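Local coordinates for uncharacterized protein (PDB 4XE7) that is a ParM-type bacterial actin-like protein that probably polymerises into nucleotide-dependent filaments that segregate plasmid DNA, at residues A[274-285]-A[329-340]. Residues are numbered along the deposited sequence; the frame is centred on the assembly and turned at random.
Sequences NIKERFMENEIL and WGPVKENVTDIV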
# COMPACT_ATOMS: atom_id res chain seq x y z
N ASN A 274 -1.62 -1.50 -29.30
CA ASN A 274 -0.66 -2.16 -30.18
C ASN A 274 -0.66 -3.68 -30.04
O ASN A 274 -0.43 -4.39 -31.02
CB ASN A 274 0.77 -1.65 -29.92
CG ASN A 274 0.96 -0.21 -30.34
OD1 ASN A 274 0.29 0.25 -31.26
ND2 ASN A 274 1.85 0.50 -29.66
N ILE A 275 -0.89 -4.17 -28.83
CA ILE A 275 -0.99 -5.62 -28.62
C ILE A 275 -2.17 -6.21 -29.40
O ILE A 275 -2.04 -7.25 -30.07
CB ILE A 275 -1.11 -5.98 -27.11
CG1 ILE A 275 0.26 -5.84 -26.45
CG2 ILE A 275 -1.65 -7.43 -26.93
CD1 ILE A 275 0.29 -6.16 -24.99
N LYS A 276 -3.31 -5.55 -29.33
CA LYS A 276 -4.46 -6.00 -30.10
C LYS A 276 -4.16 -5.93 -31.60
O LYS A 276 -4.46 -6.86 -32.35
CB LYS A 276 -5.69 -5.17 -29.80
CG LYS A 276 -6.81 -5.54 -30.76
CD LYS A 276 -8.19 -5.23 -30.24
CE LYS A 276 -9.21 -5.61 -31.32
NZ LYS A 276 -10.59 -5.38 -30.85
N GLU A 277 -3.55 -4.83 -32.02
CA GLU A 277 -3.25 -4.62 -33.42
C GLU A 277 -2.40 -5.78 -33.95
O GLU A 277 -2.60 -6.26 -35.06
CB GLU A 277 -2.53 -3.28 -33.59
CG GLU A 277 -2.19 -2.89 -35.02
CD GLU A 277 -1.58 -1.49 -35.10
OE1 GLU A 277 -1.58 -0.77 -34.08
OE2 GLU A 277 -1.10 -1.12 -36.20
N ARG A 278 -1.49 -6.26 -33.11
CA ARG A 278 -0.62 -7.36 -33.52
C ARG A 278 -1.31 -8.71 -33.58
O ARG A 278 -1.06 -9.48 -34.50
CB ARG A 278 0.59 -7.43 -32.61
CG ARG A 278 1.71 -6.66 -33.23
CD ARG A 278 2.59 -7.54 -34.08
NE ARG A 278 3.52 -8.20 -33.20
CZ ARG A 278 4.55 -7.58 -32.64
NH1 ARG A 278 4.79 -6.30 -32.93
NH2 ARG A 278 5.34 -8.24 -31.81
N PHE A 279 -2.17 -9.01 -32.61
CA PHE A 279 -2.97 -10.22 -32.70
C PHE A 279 -3.82 -10.20 -33.96
O PHE A 279 -4.00 -11.24 -34.60
CB PHE A 279 -3.86 -10.40 -31.46
CG PHE A 279 -3.19 -11.14 -30.34
CD1 PHE A 279 -3.28 -12.52 -30.26
CD2 PHE A 279 -2.46 -10.46 -29.37
CE1 PHE A 279 -2.66 -13.23 -29.24
CE2 PHE A 279 -1.83 -11.16 -28.34
CZ PHE A 279 -1.93 -12.55 -28.28
N MET A 280 -4.31 -9.03 -34.35
CA MET A 280 -5.14 -8.95 -35.55
C MET A 280 -4.32 -9.07 -36.84
O MET A 280 -4.87 -9.01 -37.93
CB MET A 280 -5.98 -7.66 -35.55
CG MET A 280 -7.02 -7.58 -34.38
SD MET A 280 -8.15 -9.02 -34.24
CE MET A 280 -9.03 -8.68 -32.74
N GLU A 281 -3.01 -9.29 -36.72
CA GLU A 281 -2.21 -9.67 -37.89
C GLU A 281 -2.19 -11.19 -38.03
O GLU A 281 -1.93 -11.72 -39.11
CB GLU A 281 -0.77 -9.12 -37.79
CG GLU A 281 -0.68 -7.59 -37.70
CD GLU A 281 0.73 -7.10 -37.37
OE1 GLU A 281 1.65 -7.93 -37.31
OE2 GLU A 281 0.92 -5.87 -37.17
N ASN A 282 -2.47 -11.88 -36.93
CA ASN A 282 -2.56 -13.33 -36.90
C ASN A 282 -3.79 -13.84 -37.65
O ASN A 282 -4.88 -13.28 -37.52
CB ASN A 282 -2.57 -13.81 -35.45
CG ASN A 282 -2.43 -15.32 -35.31
OD1 ASN A 282 -3.24 -16.07 -35.82
ND2 ASN A 282 -1.40 -15.75 -34.60
N GLU A 283 -3.61 -14.89 -38.44
CA GLU A 283 -4.67 -15.34 -39.34
C GLU A 283 -5.86 -15.98 -38.60
O GLU A 283 -6.99 -15.90 -39.05
CB GLU A 283 -4.11 -16.32 -40.37
CG GLU A 283 -3.15 -15.67 -41.39
CD GLU A 283 -3.84 -14.64 -42.27
OE1 GLU A 283 -5.04 -14.82 -42.58
OE2 GLU A 283 -3.19 -13.65 -42.66
N ILE A 284 -5.59 -16.62 -37.47
CA ILE A 284 -6.65 -17.18 -36.65
C ILE A 284 -7.59 -16.07 -36.14
O ILE A 284 -8.82 -16.21 -36.18
CB ILE A 284 -6.06 -17.97 -35.46
CG1 ILE A 284 -5.16 -19.10 -35.98
CG2 ILE A 284 -7.17 -18.48 -34.52
CD1 ILE A 284 -4.23 -19.69 -34.94
N LEU A 285 -6.99 -14.97 -35.69
CA LEU A 285 -7.77 -13.82 -35.22
C LEU A 285 -8.55 -13.18 -36.37
O LEU A 285 -9.69 -12.74 -36.19
CB LEU A 285 -6.85 -12.79 -34.56
CG LEU A 285 -6.55 -12.94 -33.06
CD1 LEU A 285 -7.85 -12.91 -32.23
CD2 LEU A 285 -5.78 -14.23 -32.81
N TRP A 329 -4.13 -15.13 -25.91
CA TRP A 329 -5.50 -14.70 -26.12
C TRP A 329 -6.29 -15.93 -26.62
O TRP A 329 -6.15 -16.36 -27.77
CB TRP A 329 -5.56 -13.54 -27.13
CG TRP A 329 -6.89 -12.85 -27.19
CD1 TRP A 329 -7.97 -13.08 -26.39
CD2 TRP A 329 -7.28 -11.82 -28.10
NE1 TRP A 329 -9.01 -12.25 -26.74
CE2 TRP A 329 -8.62 -11.48 -27.79
CE3 TRP A 329 -6.64 -11.16 -29.15
CZ2 TRP A 329 -9.32 -10.49 -28.50
CZ3 TRP A 329 -7.34 -10.19 -29.86
CH2 TRP A 329 -8.67 -9.87 -29.53
N GLY A 330 -7.09 -16.51 -25.73
CA GLY A 330 -7.66 -17.81 -26.00
C GLY A 330 -6.49 -18.75 -26.22
O GLY A 330 -5.52 -18.70 -25.46
N PRO A 331 -6.54 -19.58 -27.27
CA PRO A 331 -5.48 -20.55 -27.53
C PRO A 331 -4.28 -19.99 -28.29
O PRO A 331 -3.32 -20.73 -28.54
CB PRO A 331 -6.19 -21.60 -28.38
CG PRO A 331 -7.16 -20.79 -29.17
CD PRO A 331 -7.63 -19.68 -28.26
N VAL A 332 -4.33 -18.72 -28.66
CA VAL A 332 -3.26 -18.13 -29.46
C VAL A 332 -2.25 -17.40 -28.59
O VAL A 332 -2.63 -16.62 -27.71
CB VAL A 332 -3.80 -17.17 -30.53
CG1 VAL A 332 -2.66 -16.65 -31.43
CG2 VAL A 332 -4.85 -17.87 -31.37
N LYS A 333 -0.96 -17.64 -28.84
CA LYS A 333 0.10 -16.91 -28.13
C LYS A 333 0.86 -16.01 -29.10
O LYS A 333 1.17 -16.41 -30.21
CB LYS A 333 1.07 -17.88 -27.46
CG LYS A 333 0.61 -18.43 -26.11
CD LYS A 333 1.69 -19.35 -25.54
CE LYS A 333 1.60 -19.48 -24.02
NZ LYS A 333 0.40 -20.26 -23.59
N GLU A 334 1.15 -14.78 -28.66
CA GLU A 334 1.94 -13.86 -29.45
C GLU A 334 3.08 -13.28 -28.61
O GLU A 334 2.88 -12.88 -27.44
CB GLU A 334 1.07 -12.72 -30.03
CG GLU A 334 0.22 -13.13 -31.23
CD GLU A 334 1.00 -13.23 -32.54
OE1 GLU A 334 2.18 -12.81 -32.60
OE2 GLU A 334 0.43 -13.74 -33.53
N ASN A 335 4.26 -13.24 -29.19
CA ASN A 335 5.39 -12.55 -28.57
C ASN A 335 5.26 -11.06 -28.83
O ASN A 335 5.35 -10.60 -29.98
CB ASN A 335 6.72 -13.09 -29.12
CG ASN A 335 7.92 -12.59 -28.33
OD1 ASN A 335 7.83 -11.61 -27.59
ND2 ASN A 335 9.06 -13.26 -28.49
N VAL A 336 5.04 -10.29 -27.77
CA VAL A 336 4.81 -8.86 -27.90
C VAL A 336 5.87 -8.06 -27.14
O VAL A 336 5.64 -6.92 -26.75
CB VAL A 336 3.40 -8.47 -27.40
CG1 VAL A 336 2.35 -9.20 -28.20
CG2 VAL A 336 3.25 -8.78 -25.91
N THR A 337 7.03 -8.68 -26.95
CA THR A 337 8.14 -8.09 -26.20
C THR A 337 8.50 -6.70 -26.73
O THR A 337 8.65 -5.74 -25.96
CB THR A 337 9.38 -9.02 -26.26
OG1 THR A 337 9.06 -10.28 -25.66
CG2 THR A 337 10.56 -8.41 -25.51
N ASP A 338 8.62 -6.59 -28.06
CA ASP A 338 8.89 -5.29 -28.70
C ASP A 338 7.85 -4.22 -28.37
O ASP A 338 8.20 -3.07 -28.14
CB ASP A 338 8.97 -5.44 -30.23
CG ASP A 338 7.63 -5.82 -30.88
OD1 ASP A 338 7.14 -5.04 -31.73
OD2 ASP A 338 7.07 -6.90 -30.54
N ILE A 339 6.58 -4.59 -28.39
CA ILE A 339 5.51 -3.62 -28.11
C ILE A 339 5.54 -3.13 -26.66
O ILE A 339 5.42 -1.93 -26.40
CB ILE A 339 4.14 -4.25 -28.42
CG1 ILE A 339 4.03 -4.50 -29.93
CG2 ILE A 339 3.01 -3.38 -27.91
CD1 ILE A 339 2.86 -5.40 -30.31
N VAL A 340 5.72 -4.06 -25.73
CA VAL A 340 5.73 -3.72 -24.31
C VAL A 340 7.00 -2.94 -23.98
O VAL A 340 6.93 -1.88 -23.37
CB VAL A 340 5.62 -4.98 -23.41
CG1 VAL A 340 5.85 -4.63 -21.92
CG2 VAL A 340 4.27 -5.68 -23.62
O HOH W 1 3.95 0.08 -27.89
O HOH W 2 4.35 -10.92 -32.36
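Phe279, at the end of helix 265-279, packs against Trp329 and Glu334 of the two-stranded antiparallel hairpin 326-335, in an outlying part of this actin-like chain. Glu334 CG lies over one ring face, 3.6 Å from the centroid of the Phe279 ring and 16° off its normal. The edge of Trp329 meets the Phe279 face in an offset edge-to-face pair, planes at 82°. Trp329 in turn takes Leu285 CD1 over one face and the methyl Met280 CE at its edge, while Val332 CG2 touches Ile284 and Leu285.

A bend at chi2 (-77°) turns the Glu334 carboxylate away from the aromatic face, and OE2 accepts from Asn282 ND2 at 2.9 Å, nearly straight, on its anti side. The same amide spends OD1 on Ile284 N, the N-cap bond of helix 283-289, so both its ends are fixed.

Farther along, Arg278 grips Asp338 end-on: guanidinium and carboxylate are nearly coplanar, with NH1 to OD1 2.9 Å and NH2 to OD2 2.5 Å. Arg278 NH2 also donates to Asn335 O, a hydrogen bond of 3.0 Å. Ile339 CD1 sits against one guanidinium face, and Ile275 packs on Val336 and Ile339. In the second shell, Asn335 OD1 holds Thr337 N in an Asx turn, which helps position the residue whose carbonyl Arg278 meets. One water accepts from Arg278 NH2 while donating to Asn335 O and Glu334 OE1.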